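Side-chain contacts in D-alanyl-D-alanine carboxypeptidase DacB2 (Mycobacterium tuberculosis H37Rv, PDB 4RYE), which probably removes the terminal D-alanine from peptidoglycan stem peptides as a serine-type D,D-carboxypeptidase during cell wall biogenesis: residues Ala20-Val25 / Val41-Ala46; Gln32-Arg37 / Arg228-Ala233; His156-Ile161 / Ala233-Leu238. All coordinates share one frame; numbering follows the deposited sequence.

Contact 1 (Ala20-Val25 / Val41-Ala46); sequences AQTWIV and VAHPPA
Thr22 meets His43 through its methyl group. Thr22 CG2 lies 3.6 Å from His43 CD2 and 3.6 Å from His43 NE2. It therefore sits at the imidazole edge, by CD2 and NE2, near the ring plane, and not over a ring face. The two side chains cross obliquely. The same methyl marginally reaches Val41, two residues earlier in the loop, with Thr22 CG2 4.4 Å from Val41 CB. These are van der Waals contacts and small in area.

The polar link is made by water. Thr22 OG1 donates to a water 2.9 Å away, and that water donates in turn to Val41 O at 2.7 Å. A backbone carbonyl of the loop is thus tied to a strand side chain through the water and not by a direct hydrogen bond. The Thr22 torsion sorts the two branches. With chi1 at 79°, OG1 lies between the backbone N and the carbonyl carbon, on the side of the water. CG2 lies anti to the carbonyl carbon and is left for the histidine.

Stacking and backbone pairing place the contact in the sheet. The ring of His43 stacks on that of Tyr236, where the neighbouring strand 228-237 turns a corner. Thr22 is hydrogen-bonded through its backbone to Met235, and its side chain also touches Met235. Further along the loop, Pro45 O is hydrogen-bonded to Thr48 OG1 and Thr218 OG1.

Gln21 and Thr22 stand together opposite Met235, a classic beta bulge at the start of strand 22-27. The loop 41-46 passes this bulged end and leads directly to Ser47, the inferred acyl-ester serine, just ahead of helix 50-60. The arrangement is that of a connection from the central antiparallel sheet to the SxxK helix of a penicillin-binding protein.

Contact 2 (Gln32-Arg37 / Arg228-Ala233); sequences QVLAGR and RRLVIA
The guanidinium of Arg228 has Leu34 over one face. Leu34 CD2 stands 3.6 Å above its plane, displaced from the centre of the group, and Leu34 CD1 is 3.7 Å from Arg228 NH2. Gln32 OE1 comes to 3.6 Å from the same Arg228 NH2, obliquely and too far for a hydrogen bond. The amide and guanidinium planes are turned 34° apart. The polar ends have stronger partners nearby: Arg228 NE forms a salt bridge with Asp27 OD2, and Gln32 OE1 is hydrogen-bonded to Ser30 OG. Arg228 has its CG anti to the backbone N (chi1 -175°), and its extended chain carries the guanidinium across to Leu34 and Gln32.

Strand 22-27 lies between these two strands in the antiparallel sheet, so side chains bridge over it. The short strand axes stay 9.2 Å apart at closest approach, with their directions 51° apart. Leu34 and Ala35 share Val25 as partner, a classic beta bulge in strand 32-37.

Beside the arginine the contact becomes apolar. Leu34 CD2 packs on Leu230 CD2 at 3.9 Å, the two side chains crossing at about a right angle. Leu230 also touches Phe258 of helix 246-259, while Leu34 touches Leu260.

Contact 3 (His156-Ile161 / Ala233-Leu238); sequences HDLVVI and AMMYGL
OD2 of Asp157, the residue before the Leu158 that packs on Ala233 and Met235, is gripped by two groups. It is hydrogen-bonded to Thr136 OG1 and Ser135 N. The other oxygen of the carboxylate is used as well. His156 ND1 donates to Asp157 OD1 at 3.0 Å, with an N-H...O angle of 159°. This oxygen lies in the imidazole plane and is met nearly along its C-O axis. His156 NE2 is hydrogen-bonded to Leu269 OXT, the chain terminus. With a carboxylate at each nitrogen, the ring may well carry a positive charge. Val160 CG2 lies over one ring face, 3.6 Å above the plane and displaced from the ring centre.

Across to the strand the contact is apolar and buried. Ala233 points its methyl at the helix, where two residues receive it. Ala233 CB is 3.8 Å from Leu158 CB and 3.7 Å from Val159 CG1. Val159 CG1 also rests on the strand backbone, 3.6 Å from Ala233 N. Leu158 then reaches on to Met235, a selenomethionine, and they meet tip to tip. Leu158 CD1 is 4.0 Å from Met235 CE. The bend at chi3 (79°) folds the end of Met235 back, so that CG, SE and CE all lie near this one methyl.

Met234, between them, turns its side chain away and packs on helix 246-259. The strand is thus faced by a helix on each side. The helical segment 156-161 runs at 142° to strand 233-235, measured between their N-to-C directions. The side chain of Leu158 is about 10 Å from those of Ser47 and Lys50, the probable active site. A central antiparallel sheet with helices on both faces is the fold shared by penicillin-binding proteins and serine beta-lactamases.

In the fold
Contact 3 is the buried one; contacts 1 and 2 are only partly buried and lie farther from the centre of the chain. All three involve the same antiparallel sheet. Contacts 2 and 3 use strand 228-237, and their segments share Ala233, which makes its contact in contact 3. Contact 1 uses strand 22-27, which is hydrogen-bonded to both 32-37 and 228-237, and its centre is just 4 Å from that of contact 3. Chemistry follows place. Helix-to-sheet packing in contact 3 is wholly apolar between the segments. Contact 2, across an intervening strand, mixes leucines with an arginine and a glutamine. Contact 1, where a loop passes the strand end, relies on a water and a ring edge.

Contact 1 (Ala20-Val25 / Val41-Ala46)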
loop_
_atom_site.group_PDB
_atom_site.type_symbol
_atom_site.label_atom_id
_atom_site.label_comp_id
_atom_site.label_asym_id
_atom_site.label_seq_id
_atom_site.Cartn_x
_atom_site.Cartn_y
_atom_site.Cartn_z
ATOM N N ALA A 20 -11.226 -5.218 10.358
ATOM C CA ALA A 20 -11.285 -5.254 8.891
ATOM C C ALA A 20 -12.487 -6.062 8.407
ATOM O O ALA A 20 -12.681 -7.193 8.836
ATOM C CB ALA A 20 -9.991 -5.833 8.305
ATOM N N GLN A 21 -13.292 -5.493 7.510
ATOM C CA GLN A 21 -14.457 -6.227 7.014
ATOM C C GLN A 21 -14.135 -7.174 5.847
ATOM O O GLN A 21 -14.855 -8.145 5.634
ATOM C CB GLN A 21 -15.626 -5.289 6.686
ATOM C CG GLN A 21 -16.264 -4.671 7.932
ATOM C CD GLN A 21 -16.751 -5.720 8.906
ATOM O OE1 GLN A 21 -17.782 -6.354 8.682
ATOM N NE2 GLN A 21 -16.003 -5.924 9.989
ATOM N N THR A 22 -13.076 -6.886 5.088
ATOM C CA THR A 22 -12.543 -7.868 4.141
ATOM C C THR A 22 -11.046 -7.971 4.346
ATOM O O THR A 22 -10.416 -7.006 4.745
ATOM C CB THR A 22 -12.786 -7.497 2.658
ATOM O OG1 THR A 22 -11.833 -6.508 2.254
ATOM C CG2 THR A 22 -14.232 -6.991 2.432
ATOM N N TRP A 23 -10.479 -9.140 4.074
ATOM C CA TRP A 23 -9.042 -9.334 4.230
ATOM C C TRP A 23 -8.631 -10.625 3.535
ATOM O O TRP A 23 -9.488 -11.437 3.156
ATOM C CB TRP A 23 -8.627 -9.342 5.719
ATOM C CG TRP A 23 -9.446 -10.272 6.594
ATOM C CD1 TRP A 23 -10.507 -9.931 7.390
ATOM C CD2 TRP A 23 -9.262 -11.684 6.761
ATOM N NE1 TRP A 23 -10.995 -11.042 8.028
ATOM C CE2 TRP A 23 -10.251 -12.132 7.656
ATOM C CE3 TRP A 23 -8.360 -12.612 6.231
ATOM C CZ2 TRP A 23 -10.364 -13.474 8.038
ATOM C CZ3 TRP A 23 -8.475 -13.946 6.606
ATOM C CH2 TRP A 23 -9.468 -14.362 7.497
ATOM N N ILE A 24 -7.328 -10.805 3.359
ATOM C CA ILE A 24 -6.797 -12.015 2.726
ATOM C C ILE A 24 -5.410 -12.260 3.289
ATOM O O ILE A 24 -4.742 -11.324 3.698
ATOM C CB ILE A 24 -6.755 -11.872 1.173
ATOM C CG1 ILE A 24 -6.463 -13.212 0.491
ATOM C CG2 ILE A 24 -5.753 -10.799 0.730
ATOM C CD1 ILE A 24 -6.624 -13.171 -1.039
ATOM N N VAL A 25 -5.000 -13.521 3.363
ATOM C CA VAL A 25 -3.646 -13.886 3.774
ATOM C C VAL A 25 -3.113 -14.802 2.692
ATOM O O VAL A 25 -3.728 -15.826 2.375
ATOM C CB VAL A 25 -3.618 -14.658 5.113
ATOM C CG1 VAL A 25 -2.172 -14.984 5.505
ATOM C CG2 VAL A 25 -4.282 -13.843 6.218
ATOM N N VAL A 41 -14.493 -8.737 -2.739
ATOM C CA VAL A 41 -15.505 -7.684 -2.650
ATOM C C VAL A 41 -14.831 -6.317 -2.795
ATOM O O VAL A 41 -13.866 -6.021 -2.081
ATOM C CB VAL A 41 -16.292 -7.774 -1.321
ATOM C CG1 VAL A 41 -17.172 -6.545 -1.126
ATOM C CG2 VAL A 41 -17.131 -9.051 -1.284
ATOM N N ALA A 42 -15.327 -5.488 -3.717
ATOM C CA ALA A 42 -14.695 -4.195 -4.009
ATOM C C ALA A 42 -15.024 -3.130 -2.970
ATOM O O ALA A 42 -16.177 -2.971 -2.567
ATOM C CB ALA A 42 -15.078 -3.697 -5.415
ATOM N N HIS A 43 -13.994 -2.406 -2.546
ATOM C CA HIS A 43 -14.128 -1.266 -1.638
ATOM C C HIS A 43 -13.103 -0.222 -2.077
ATOM O O HIS A 43 -12.169 -0.540 -2.812
ATOM C CB HIS A 43 -13.859 -1.678 -0.180
ATOM C CG HIS A 43 -14.925 -2.542 0.417
ATOM N ND1 HIS A 43 -16.194 -2.076 0.703
ATOM C CD2 HIS A 43 -14.912 -3.847 0.788
ATOM C CE1 HIS A 43 -16.912 -3.056 1.224
ATOM N NE2 HIS A 43 -16.160 -4.142 1.282
ATOM N N PRO A 44 -13.287 1.034 -1.656
ATOM C CA PRO A 44 -12.281 2.053 -1.980
ATOM C C PRO A 44 -10.953 1.723 -1.305
ATOM O O PRO A 44 -10.952 1.265 -0.160
ATOM C CB PRO A 44 -12.883 3.338 -1.394
ATOM C CG PRO A 44 -14.392 3.069 -1.387
ATOM C CD PRO A 44 -14.495 1.609 -1.035
ATOM N N PRO A 45 -9.837 1.934 -2.012
ATOM C CA PRO A 45 -8.524 1.550 -1.492
ATOM C C PRO A 45 -7.835 2.608 -0.632
ATOM O O PRO A 45 -6.902 2.263 0.096
ATOM C CB PRO A 45 -7.714 1.345 -2.771
ATOM C CG PRO A 45 -8.291 2.349 -3.730
ATOM C CD PRO A 45 -9.781 2.306 -3.440
ATOM N N ALA A 46 -8.281 3.862 -0.704
ATOM C CA ALA A 46 -7.536 4.966 -0.102
ATOM C C ALA A 46 -6.059 4.864 -0.491
ATOM O O ALA A 46 -5.738 4.452 -1.605
ATOM C CB ALA A 46 -7.703 4.984 1.420
HETATM O O HOH W 1 -12.045 -7.261 -0.578
#

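Contact 2 (Gln32-Arg37 / Arg228-Ala233)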
loop_
_atom_site.group_PDB
_atom_site.type_symbol
_atom_site.label_atom_id
_atom_site.label_comp_id
_atom_site.label_asym_id
_atom_site.label_seq_id
_atom_site.Cartn_x
_atom_site.Cartn_y
_atom_site.Cartn_z
ATOM N N GLN A 32 -0.170 -19.069 -3.080
ATOM C CA GLN A 32 -1.229 -19.776 -2.350
ATOM C C GLN A 32 -1.999 -18.796 -1.475
ATOM O O GLN A 32 -1.404 -17.933 -0.840
ATOM C CB GLN A 32 -0.649 -20.834 -1.407
ATOM C CG GLN A 32 0.074 -22.002 -2.042
ATOM C CD GLN A 32 0.922 -22.744 -1.010
ATOM O OE1 GLN A 32 2.080 -22.387 -0.769
ATOM N NE2 GLN A 32 0.334 -23.758 -0.369
ATOM N N VAL A 33 -3.318 -18.928 -1.440
ATOM C CA VAL A 33 -4.130 -18.154 -0.498
ATOM C C VAL A 33 -4.396 -19.012 0.740
ATOM O O VAL A 33 -4.925 -20.121 0.634
ATOM C CB VAL A 33 -5.456 -17.680 -1.144
ATOM C CG1 VAL A 33 -6.325 -16.957 -0.126
ATOM C CG2 VAL A 33 -5.156 -16.757 -2.323
ATOM N N LEU A 34 -4.006 -18.511 1.911
ATOM C CA LEU A 34 -4.147 -19.278 3.150
ATOM C C LEU A 34 -5.521 -19.096 3.780
ATOM O O LEU A 34 -6.089 -20.032 4.359
ATOM C CB LEU A 34 -3.058 -18.886 4.156
ATOM C CG LEU A 34 -1.601 -19.288 3.910
ATOM C CD1 LEU A 34 -1.009 -18.615 2.699
ATOM C CD2 LEU A 34 -0.770 -18.947 5.122
ATOM N N ALA A 35 -6.054 -17.882 3.678
ATOM C CA ALA A 35 -7.371 -17.582 4.229
ATOM C C ALA A 35 -7.861 -16.269 3.656
ATOM O O ALA A 35 -7.074 -15.454 3.205
ATOM C CB ALA A 35 -7.314 -17.509 5.767
ATOM N N GLY A 36 -9.168 -16.054 3.687
ATOM C CA GLY A 36 -9.698 -14.797 3.203
ATOM C C GLY A 36 -11.097 -14.571 3.708
ATOM O O GLY A 36 -11.823 -15.526 4.015
ATOM N N ARG A 37 -11.469 -13.303 3.829
ATOM C CA ARG A 37 -12.847 -12.958 4.114
ATOM C C ARG A 37 -13.312 -11.936 3.092
ATOM O O ARG A 37 -12.762 -10.833 3.033
ATOM C CB ARG A 37 -12.995 -12.393 5.519
ATOM C CG ARG A 37 -14.439 -12.052 5.850
ATOM C CD ARG A 37 -14.596 -11.536 7.267
ATOM N NE ARG A 37 -15.965 -11.099 7.513
ATOM C CZ ARG A 37 -16.298 -10.123 8.348
ATOM N NH1 ARG A 37 -15.354 -9.477 9.021
ATOM N NH2 ARG A 37 -17.573 -9.791 8.507
ATOM N N ARG A 228 9.175 -18.626 5.365
ATOM C CA ARG A 228 7.998 -18.337 4.540
ATOM C C ARG A 228 7.734 -16.831 4.518
ATOM O O ARG A 228 8.017 -16.137 5.480
ATOM C CB ARG A 228 6.776 -19.078 5.089
ATOM C CG ARG A 228 5.529 -18.955 4.240
ATOM C CD ARG A 228 4.390 -19.865 4.726
ATOM N NE ARG A 228 3.508 -20.166 3.602
ATOM C CZ ARG A 228 2.416 -20.925 3.657
ATOM N NH1 ARG A 228 2.019 -21.458 4.801
ATOM N NH2 ARG A 228 1.708 -21.132 2.555
ATOM N N ARG A 229 7.205 -16.322 3.413
ATOM C CA ARG A 229 6.890 -14.906 3.331
ATOM C C ARG A 229 5.409 -14.738 3.010
ATOM O O ARG A 229 4.889 -15.359 2.081
ATOM C CB ARG A 229 7.793 -14.240 2.288
ATOM C CG ARG A 229 9.284 -14.554 2.520
ATOM C CD ARG A 229 10.215 -13.613 1.768
ATOM N NE ARG A 229 10.147 -13.808 0.323
ATOM C CZ ARG A 229 10.870 -13.114 -0.553
ATOM N NH1 ARG A 229 11.707 -12.182 -0.126
ATOM N NH2 ARG A 229 10.757 -13.346 -1.852
ATOM N N LEU A 230 4.732 -13.905 3.792
ATOM C CA LEU A 230 3.292 -13.746 3.656
ATOM C C LEU A 230 2.950 -12.326 3.267
ATOM O O LEU A 230 3.683 -11.392 3.576
ATOM C CB LEU A 230 2.573 -14.090 4.966
ATOM C CG LEU A 230 2.680 -15.531 5.497
ATOM C CD1 LEU A 230 1.910 -15.690 6.808
ATOM C CD2 LEU A 230 2.192 -16.557 4.464
ATOM N N VAL A 231 1.809 -12.172 2.612
ATOM C CA VAL A 231 1.317 -10.859 2.272
ATOM C C VAL A 231 -0.157 -10.811 2.667
ATOM O O VAL A 231 -0.898 -11.777 2.461
ATOM C CB VAL A 231 1.550 -10.543 0.777
ATOM C CG1 VAL A 231 0.900 -11.594 -0.114
ATOM C CG2 VAL A 231 1.045 -9.149 0.423
ATOM N N ILE A 232 -0.572 -9.712 3.282
ATOM C CA ILE A 232 -1.966 -9.597 3.694
ATOM C C ILE A 232 -2.515 -8.273 3.228
ATOM O O ILE A 232 -1.760 -7.342 2.940
ATOM C CB ILE A 232 -2.139 -9.674 5.224
ATOM C CG1 ILE A 232 -1.495 -8.458 5.893
ATOM C CG2 ILE A 232 -1.580 -10.981 5.772
ATOM C CD1 ILE A 232 -1.764 -8.359 7.401
ATOM N N ALA A 233 -3.837 -8.204 3.137
ATOM C CA ALA A 233 -4.519 -6.935 2.913
ATOM C C ALA A 233 -5.781 -6.924 3.749
ATOM O O ALA A 233 -6.364 -7.974 4.023
ATOM C CB ALA A 233 -4.835 -6.729 1.435
#

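Contact 3 (His156-Ile161 / Ala233-Leu238)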
loop_
_atom_site.group_PDB
_atom_site.type_symbol
_atom_site.label_atom_id
_atom_site.label_comp_id
_atom_site.label_asym_id
_atom_site.label_seq_id
_atom_site.Cartn_x
_atom_site.Cartn_y
_atom_site.Cartn_z
ATOM N N HIS A 156 -7.816 -9.239 -2.454
ATOM C CA HIS A 156 -7.090 -10.046 -3.430
ATOM C C HIS A 156 -6.233 -9.190 -4.364
ATOM O O HIS A 156 -5.027 -9.431 -4.503
ATOM C CB HIS A 156 -8.069 -10.911 -4.237
ATOM C CG HIS A 156 -7.451 -11.567 -5.429
ATOM N ND1 HIS A 156 -7.276 -10.914 -6.635
ATOM C CD2 HIS A 156 -6.963 -12.819 -5.607
ATOM C CE1 HIS A 156 -6.712 -11.737 -7.501
ATOM N NE2 HIS A 156 -6.515 -12.899 -6.905
ATOM N N ASP A 157 -6.832 -8.196 -5.017
ATOM C CA ASP A 157 -6.036 -7.346 -5.907
ATOM C C ASP A 157 -4.925 -6.586 -5.182
ATOM O O ASP A 157 -3.844 -6.389 -5.738
ATOM C CB ASP A 157 -6.913 -6.342 -6.665
ATOM C CG ASP A 157 -7.699 -6.981 -7.787
ATOM O OD1 ASP A 157 -7.755 -8.229 -7.837
ATOM O OD2 ASP A 157 -8.278 -6.233 -8.615
ATOM N N LEU A 158 -5.188 -6.134 -3.956
ATOM C CA LEU A 158 -4.158 -5.410 -3.213
ATOM C C LEU A 158 -2.901 -6.265 -2.989
ATOM O O LEU A 158 -1.787 -5.775 -3.158
ATOM C CB LEU A 158 -4.698 -4.848 -1.881
ATOM C CG LEU A 158 -5.668 -3.668 -1.992
ATOM C CD1 LEU A 158 -6.102 -3.196 -0.593
ATOM C CD2 LEU A 158 -5.026 -2.523 -2.764
ATOM N N VAL A 159 -3.065 -7.530 -2.619
ATOM C CA VAL A 159 -1.887 -8.379 -2.400
ATOM C C VAL A 159 -1.218 -8.748 -3.718
ATOM O O VAL A 159 -0.011 -8.942 -3.769
ATOM C CB VAL A 159 -2.161 -9.639 -1.520
ATOM C CG1 VAL A 159 -2.678 -9.228 -0.148
ATOM C CG2 VAL A 159 -3.125 -10.627 -2.186
ATOM N N VAL A 160 -2.003 -8.836 -4.784
ATOM C CA VAL A 160 -1.442 -9.070 -6.106
ATOM C C VAL A 160 -0.568 -7.885 -6.491
ATOM O O VAL A 160 0.551 -8.042 -7.008
ATOM C CB VAL A 160 -2.564 -9.299 -7.145
ATOM C CG1 VAL A 160 -2.013 -9.233 -8.576
ATOM C CG2 VAL A 160 -3.253 -10.655 -6.882
ATOM N N ILE A 161 -1.063 -6.687 -6.225
ATOM C CA ILE A 161 -0.299 -5.481 -6.551
ATOM C C ILE A 161 0.930 -5.365 -5.649
ATOM O O ILE A 161 2.031 -5.057 -6.117
ATOM C CB ILE A 161 -1.197 -4.220 -6.438
ATOM C CG1 ILE A 161 -2.152 -4.163 -7.636
ATOM C CG2 ILE A 161 -0.360 -2.943 -6.367
ATOM C CD1 ILE A 161 -3.427 -3.346 -7.404
ATOM N N ALA A 233 -3.837 -8.204 3.137
ATOM C CA ALA A 233 -4.519 -6.935 2.913
ATOM C C ALA A 233 -5.781 -6.924 3.749
ATOM O O ALA A 233 -6.364 -7.974 4.023
ATOM C CB ALA A 233 -4.835 -6.729 1.435
HETATM N N MSE A 234 -6.180 -5.739 4.183
HETATM C CA MSE A 234 -7.343 -5.574 5.031
HETATM C C MSE A 234 -8.055 -4.320 4.550
HETATM O O MSE A 234 -7.411 -3.303 4.309
HETATM C CB MSE A 234 -6.894 -5.408 6.484
HETATM C CG MSE A 234 -6.258 -6.654 7.067
HETATM SE SE MSE A 234 -5.067 -6.265 8.577
HETATM C CE MSE A 234 -6.267 -5.163 9.643
HETATM N N MSE A 235 -9.369 -4.390 4.370
HETATM C CA MSE A 235 -10.102 -3.236 3.861
HETATM C C MSE A 235 -11.344 -2.923 4.673
HETATM O O MSE A 235 -11.877 -3.783 5.390
HETATM C CB MSE A 235 -10.527 -3.449 2.402
HETATM C CG MSE A 235 -9.447 -3.920 1.451
HETATM SE SE MSE A 235 -10.108 -3.778 -0.399
HETATM C CE MSE A 235 -9.848 -1.852 -0.671
ATOM N N TYR A 236 -11.803 -1.682 4.535
ATOM C CA TYR A 236 -13.117 -1.266 5.008
ATOM C C TYR A 236 -13.354 -1.533 6.493
ATOM O O TYR A 236 -14.378 -2.106 6.876
ATOM C CB TYR A 236 -14.207 -1.936 4.169
ATOM C CG TYR A 236 -15.490 -1.160 4.156
ATOM C CD1 TYR A 236 -15.532 0.123 3.636
ATOM C CD2 TYR A 236 -16.657 -1.704 4.663
ATOM C CE1 TYR A 236 -16.710 0.849 3.619
ATOM C CE2 TYR A 236 -17.839 -0.992 4.652
ATOM C CZ TYR A 236 -17.860 0.286 4.130
ATOM O OH TYR A 236 -19.033 1.009 4.115
ATOM N N GLY A 237 -12.418 -1.102 7.331
ATOM C CA GLY A 237 -12.511 -1.390 8.749
ATOM C C GLY A 237 -12.495 -0.166 9.630
ATOM O O GLY A 237 -11.946 0.873 9.256
ATOM N N LEU A 238 -13.116 -0.285 10.801
ATOM C CA LEU A 238 -13.068 0.764 11.801
ATOM C C LEU A 238 -12.752 0.151 13.160
ATOM O O LEU A 238 -13.358 -0.847 13.554
ATOM C CB LEU A 238 -14.396 1.522 11.856
ATOM C CG LEU A 238 -14.733 2.369 10.628
ATOM C CD1 LEU A 238 -16.116 2.986 10.754
ATOM C CD2 LEU A 238 -13.679 3.444 10.401
#